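Local atomic coordinates of glycoside hydrolase family 15, cellulose signaling associated protein envoy (Hypocrea jecorina, PDB entry 4WUJ), a protein that binds flavin mononucleotide in a LOV domain and acts as a fungal blue-light photoreceptor in a pathway that integrates light and oxidative stress. Residues C[113-116]-C[120-123]; C[130-133]-C[137-140]. All blocks are in the same frame, centred on the assembly; numbering follows the deposited sequence.

How the contacts relate
Both contacts belong to the one LOV (PAS-fold) domain and sit at two turns between strands of its antiparallel sheet. Contact 1 comes first, at the hairpin between strands 107-114 and 120-129; contact 2 follows after strand 120-129 has run its length, where the chain turns back into strand 139-144. Strands 120-129 and 139-144 are neighbours in the sheet, and strand 120-129 leads from one contact to the other. Their centres lie about 27 Å apart, on opposite sides of the chain's centre, and their nearest atoms are about 13 Å apart. Each touches the flavin: contact 1 at the polar pyrimidine edge, contact 2 at the methyl groups of the dimethylbenzene end.

Contact 1. Residues C[113-116]-C[120-123]; sequences NYKK and PFTN. With FMN (flavin mononucleotide), chain I.
N113 and N123 meet amide to amide at the flavin, on adjoining strands of the hairpin 107-114/120-129 in the LOV domain's antiparallel sheet. Their amide planes stand almost perpendicular, 87° apart, and ND2 of N123 gives its hydrogen to OD1 of N113 at 2.9 Å, tilted somewhat from the carbonyl plane. The same OD1 receives the nearly straight bond from FMN N3 (2.7 Å, 168° at the hydrogen), so two donors grip one oxygen. Beside it, ND2 of N113 donates to FMN O2 at 2.8 Å, a more bent bond, and the side-chain amide thus reads the N3-H and the C2 carbonyl of the isoalloxazine together. The N123 side chain leaves the strand with CG trans to its own N (chi1 -175°), which brings the amide to N113, while its own OD1 is held by the backbone N of A145. A leucine at N113 would probably leave FMN N3 and O2 without these mates and the N123 amide less firmly fixed in its rotation. Nearby, Q79 and Q144 also bond to the cofactor.

In the backbone, N113 and F121 form an antiparallel hydrogen-bonded pair, with N-H...O bonds in both directions. The F121 ring, with CG set between the backbone N and carbonyl carbon, reaches across to the neighbouring strand: CZ packs against CB of N113, and CE1 meets CG of K115, whose side chain crosses it at about a right angle before NZ continues to a salt bridge with E146. On the other face of the sheet, in the non-hydrogen-bonded pair, Y114 leans obliquely against P120, CE1 of the tyrosine lying 3.6 Å from CB of the proline.

Contact 2. Residues C[130-133]-C[137-140]; sequences LWAD and HHFA. With FMN (flavin mononucleotide), chain I.
Two backbone hydrogen bonds tie L130 and D133 to the chain coming back toward them. N of L130 donates to O of F139 at 3.0 Å, and N of D133 donates to O of H137 at the same length; both are fairly straight. The H137 carbonyl also takes a CA-H...O contact from CA of A132 (3.3 Å), so it is approached by two neighbouring residues of the turn.

Van der Waals contacts of side chains accompany the bonds. CD2 of L130 lies 3.9 Å from CB of F139, the two side chains crossing obliquely, and the leucine also packs on I17, R20 and I21 of helix 14-22. CE1 of the F139 ring comes up to CB and CG of D133, with the carboxylate plane turned 41° from the ring; CG of F139 stands beside its own N (chi1 -67°), and this sends the ring back along the turn to D133.

The turn links the neighbouring antiparallel strands 120-129 and 139-144 of the PAS-fold sheet, where helix 14-22 lies against L130.

Among the ring contacts, H138 has one face under the backbone N of A132, which sits 4.2 Å above the ring centre, while CB of A132 nears NE2. Its ring also meets that of H104. H137 sends ND1 to a hydrogen bond with D44 on the adjoining strand.

The flavin is met by A140, whose O is 3.5 Å from FMN C7M and whose CB is 3.7 Å from FMN C8M.

Contact 1. Residues C[113-116]-C[120-123]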
# COMPACT_ATOMS: atom_id res chain seq x y z
N ASN C 113 -14.61 2.28 -16.37
CA ASN C 113 -13.53 1.52 -16.99
C ASN C 113 -13.88 0.06 -17.19
O ASN C 113 -14.94 -0.43 -16.78
CB ASN C 113 -12.21 1.63 -16.20
CG ASN C 113 -11.73 3.06 -16.03
OD1 ASN C 113 -11.04 3.37 -15.06
ND2 ASN C 113 -12.12 3.94 -16.96
N TYR C 114 -12.93 -0.62 -17.81
CA TYR C 114 -13.11 -1.99 -18.19
C TYR C 114 -11.95 -2.80 -17.68
O TYR C 114 -10.79 -2.46 -17.92
CB TYR C 114 -13.26 -2.07 -19.70
CG TYR C 114 -14.50 -1.30 -20.14
CD1 TYR C 114 -15.76 -1.90 -20.10
CD2 TYR C 114 -14.42 0.04 -20.52
CE1 TYR C 114 -16.91 -1.19 -20.46
CE2 TYR C 114 -15.55 0.75 -20.89
CZ TYR C 114 -16.81 0.13 -20.85
OH TYR C 114 -17.94 0.83 -21.22
N LYS C 115 -12.27 -3.83 -16.89
CA LYS C 115 -11.29 -4.82 -16.45
C LYS C 115 -10.77 -5.48 -17.70
O LYS C 115 -11.31 -5.27 -18.77
CB LYS C 115 -11.91 -5.84 -15.48
CG LYS C 115 -12.23 -5.25 -14.12
CD LYS C 115 -13.17 -6.15 -13.30
CE LYS C 115 -13.10 -5.83 -11.82
NZ LYS C 115 -14.37 -5.36 -11.22
N LYS C 116 -9.72 -6.26 -17.57
CA LYS C 116 -9.14 -6.89 -18.73
C LYS C 116 -10.09 -7.90 -19.37
O LYS C 116 -9.89 -8.28 -20.53
CB LYS C 116 -7.87 -7.60 -18.34
CG LYS C 116 -7.31 -8.40 -19.49
CD LYS C 116 -6.17 -9.26 -19.00
CE LYS C 116 -5.54 -10.04 -20.14
NZ LYS C 116 -4.35 -10.69 -19.61
N PRO C 120 -17.54 -3.77 -17.19
CA PRO C 120 -17.44 -2.37 -16.77
C PRO C 120 -17.48 -2.22 -15.25
O PRO C 120 -18.11 -3.02 -14.56
CB PRO C 120 -18.69 -1.74 -17.39
CG PRO C 120 -19.71 -2.89 -17.40
CD PRO C 120 -18.87 -4.11 -17.73
N PHE C 121 -16.83 -1.18 -14.74
CA PHE C 121 -17.05 -0.83 -13.36
C PHE C 121 -16.93 0.64 -13.16
O PHE C 121 -16.13 1.33 -13.79
CB PHE C 121 -16.06 -1.54 -12.42
CG PHE C 121 -14.60 -1.20 -12.66
CD1 PHE C 121 -13.89 -1.80 -13.67
CD2 PHE C 121 -13.94 -0.30 -11.83
CE1 PHE C 121 -12.56 -1.51 -13.89
CE2 PHE C 121 -12.59 -0.01 -12.04
CZ PHE C 121 -11.91 -0.61 -13.09
N THR C 122 -17.74 1.11 -12.25
CA THR C 122 -17.70 2.51 -11.90
C THR C 122 -16.48 2.79 -11.01
O THR C 122 -16.53 2.70 -9.78
CB THR C 122 -19.02 2.90 -11.28
OG1 THR C 122 -20.04 2.66 -12.26
CG2 THR C 122 -19.02 4.37 -10.84
N ASN C 123 -15.37 3.15 -11.66
CA ASN C 123 -14.12 3.35 -10.98
C ASN C 123 -14.13 4.72 -10.34
O ASN C 123 -14.37 5.73 -11.03
CB ASN C 123 -12.99 3.23 -12.02
CG ASN C 123 -11.61 3.31 -11.41
OD1 ASN C 123 -11.48 3.59 -10.21
ND2 ASN C 123 -10.58 3.09 -12.23
N1 FMN I . -8.30 7.08 -16.50
C2 FMN I . -9.22 6.08 -16.26
O2 FMN I . -10.18 5.93 -17.01
N3 FMN I . -9.06 5.23 -15.17
C4 FMN I . -8.00 5.36 -14.30
O4 FMN I . -7.89 4.58 -13.36
C4A FMN I . -7.05 6.37 -14.53
N5 FMN I . -5.96 6.52 -13.69
C5A FMN I . -5.05 7.52 -13.91
C6 FMN I . -3.99 7.64 -13.04
C7 FMN I . -3.03 8.61 -13.24
C7M FMN I . -1.91 8.71 -12.26
C8 FMN I . -3.15 9.49 -14.35
C8M FMN I . -2.10 10.55 -14.58
C9 FMN I . -4.24 9.36 -15.22
C9A FMN I . -5.19 8.38 -15.01
N10 FMN I . -6.28 8.22 -15.87
C10 FMN I . -7.21 7.22 -15.63
C1' FMN I . -6.57 9.12 -17.05
C2' FMN I . -5.88 8.86 -18.37
O2' FMN I . -4.61 8.32 -18.12
C3' FMN I . -5.86 10.19 -19.18
O3' FMN I . -5.21 11.22 -18.44
C4' FMN I . -7.30 10.64 -19.52
O4' FMN I . -7.87 9.68 -20.39
C5' FMN I . -7.38 12.06 -20.12
O5' FMN I . -6.44 12.19 -21.18
P FMN I . -6.83 11.80 -22.68
O1P FMN I . -5.54 11.97 -23.48
O2P FMN I . -7.31 10.40 -22.87
O3P FMN I . -7.87 12.74 -23.17

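Contact 2. Residues C[130-133]-C[137-140]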
# COMPACT_ATOMS: atom_id res chain seq x y z
N LEU C 130 2.38 15.36 -7.59
CA LEU C 130 3.56 15.40 -6.74
C LEU C 130 4.42 16.62 -7.06
O LEU C 130 4.12 17.37 -7.99
CB LEU C 130 4.41 14.14 -6.95
CG LEU C 130 4.20 13.04 -5.93
CD1 LEU C 130 2.71 12.70 -5.84
CD2 LEU C 130 5.07 11.81 -6.27
N TRP C 131 5.48 16.82 -6.28
CA TRP C 131 6.50 17.82 -6.59
C TRP C 131 7.68 17.18 -7.35
O TRP C 131 7.93 15.97 -7.24
CB TRP C 131 6.97 18.55 -5.31
CG TRP C 131 7.87 17.75 -4.35
CD1 TRP C 131 9.02 17.05 -4.67
CD2 TRP C 131 7.72 17.62 -2.91
NE1 TRP C 131 9.56 16.48 -3.53
CE2 TRP C 131 8.79 16.82 -2.44
CE3 TRP C 131 6.77 18.09 -1.98
CZ2 TRP C 131 8.95 16.47 -1.08
CZ3 TRP C 131 6.93 17.74 -0.61
CH2 TRP C 131 8.01 16.95 -0.18
N ALA C 132 8.39 17.98 -8.15
CA ALA C 132 9.52 17.48 -8.93
C ALA C 132 10.50 16.70 -8.06
O ALA C 132 11.11 17.25 -7.14
CB ALA C 132 10.25 18.63 -9.65
N ASP C 133 10.63 15.41 -8.35
CA ASP C 133 11.53 14.51 -7.62
C ASP C 133 12.97 14.94 -7.87
O ASP C 133 13.23 15.75 -8.77
CB ASP C 133 11.35 13.06 -8.08
CG ASP C 133 10.42 12.26 -7.17
OD1 ASP C 133 9.49 12.86 -6.57
OD2 ASP C 133 10.62 11.02 -7.06
N HIS C 137 11.42 15.58 -12.46
CA HIS C 137 10.23 15.00 -13.07
C HIS C 137 9.03 15.15 -12.15
O HIS C 137 9.13 14.92 -10.94
CB HIS C 137 10.47 13.51 -13.32
CG HIS C 137 11.37 13.23 -14.48
ND1 HIS C 137 11.39 12.01 -15.12
CD2 HIS C 137 12.28 14.01 -15.11
CE1 HIS C 137 12.27 12.05 -16.10
NE2 HIS C 137 12.83 13.25 -16.12
N HIS C 138 7.91 15.53 -12.73
CA HIS C 138 6.63 15.60 -12.03
C HIS C 138 5.89 14.28 -12.17
O HIS C 138 5.86 13.68 -13.23
CB HIS C 138 5.79 16.71 -12.64
CG HIS C 138 6.12 18.08 -12.13
ND1 HIS C 138 5.35 18.72 -11.18
CD2 HIS C 138 7.13 18.93 -12.44
CE1 HIS C 138 5.87 19.90 -10.92
NE2 HIS C 138 6.95 20.06 -11.67
N PHE C 139 5.28 13.82 -11.09
CA PHE C 139 4.50 12.57 -11.11
C PHE C 139 3.05 12.83 -10.72
O PHE C 139 2.69 13.86 -10.16
CB PHE C 139 5.12 11.52 -10.17
CG PHE C 139 6.46 11.02 -10.62
CD1 PHE C 139 7.59 11.83 -10.52
CD2 PHE C 139 6.61 9.75 -11.16
CE1 PHE C 139 8.83 11.37 -10.94
CE2 PHE C 139 7.84 9.29 -11.59
CZ PHE C 139 8.95 10.09 -11.48
N ALA C 140 2.22 11.85 -11.02
CA ALA C 140 0.84 11.88 -10.66
C ALA C 140 0.57 10.53 -10.04
O ALA C 140 1.05 9.50 -10.54
CB ALA C 140 -0.05 12.09 -11.89
N1 FMN I . -8.30 7.08 -16.50
C2 FMN I . -9.22 6.08 -16.26
O2 FMN I . -10.18 5.93 -17.01
N3 FMN I . -9.06 5.23 -15.17
C4 FMN I . -8.00 5.36 -14.30
O4 FMN I . -7.89 4.58 -13.36
C4A FMN I . -7.05 6.37 -14.53
N5 FMN I . -5.96 6.52 -13.69
C5A FMN I . -5.05 7.52 -13.91
C6 FMN I . -3.99 7.64 -13.04
C7 FMN I . -3.03 8.61 -13.24
C7M FMN I . -1.91 8.71 -12.26
C8 FMN I . -3.15 9.49 -14.35
C8M FMN I . -2.10 10.55 -14.58
C9 FMN I . -4.24 9.36 -15.22
C9A FMN I . -5.19 8.38 -15.01
N10 FMN I . -6.28 8.22 -15.87
C10 FMN I . -7.21 7.22 -15.63
C1' FMN I . -6.57 9.12 -17.05
C2' FMN I . -5.88 8.86 -18.37
O2' FMN I . -4.61 8.32 -18.12
C3' FMN I . -5.86 10.19 -19.18
O3' FMN I . -5.21 11.22 -18.44
C4' FMN I . -7.30 10.64 -19.52
O4' FMN I . -7.87 9.68 -20.39
C5' FMN I . -7.38 12.06 -20.12
O5' FMN I . -6.44 12.19 -21.18
P FMN I . -6.83 11.80 -22.68
O1P FMN I . -5.54 11.97 -23.48
O2P FMN I . -7.31 10.40 -22.87
O3P FMN I . -7.87 12.74 -23.17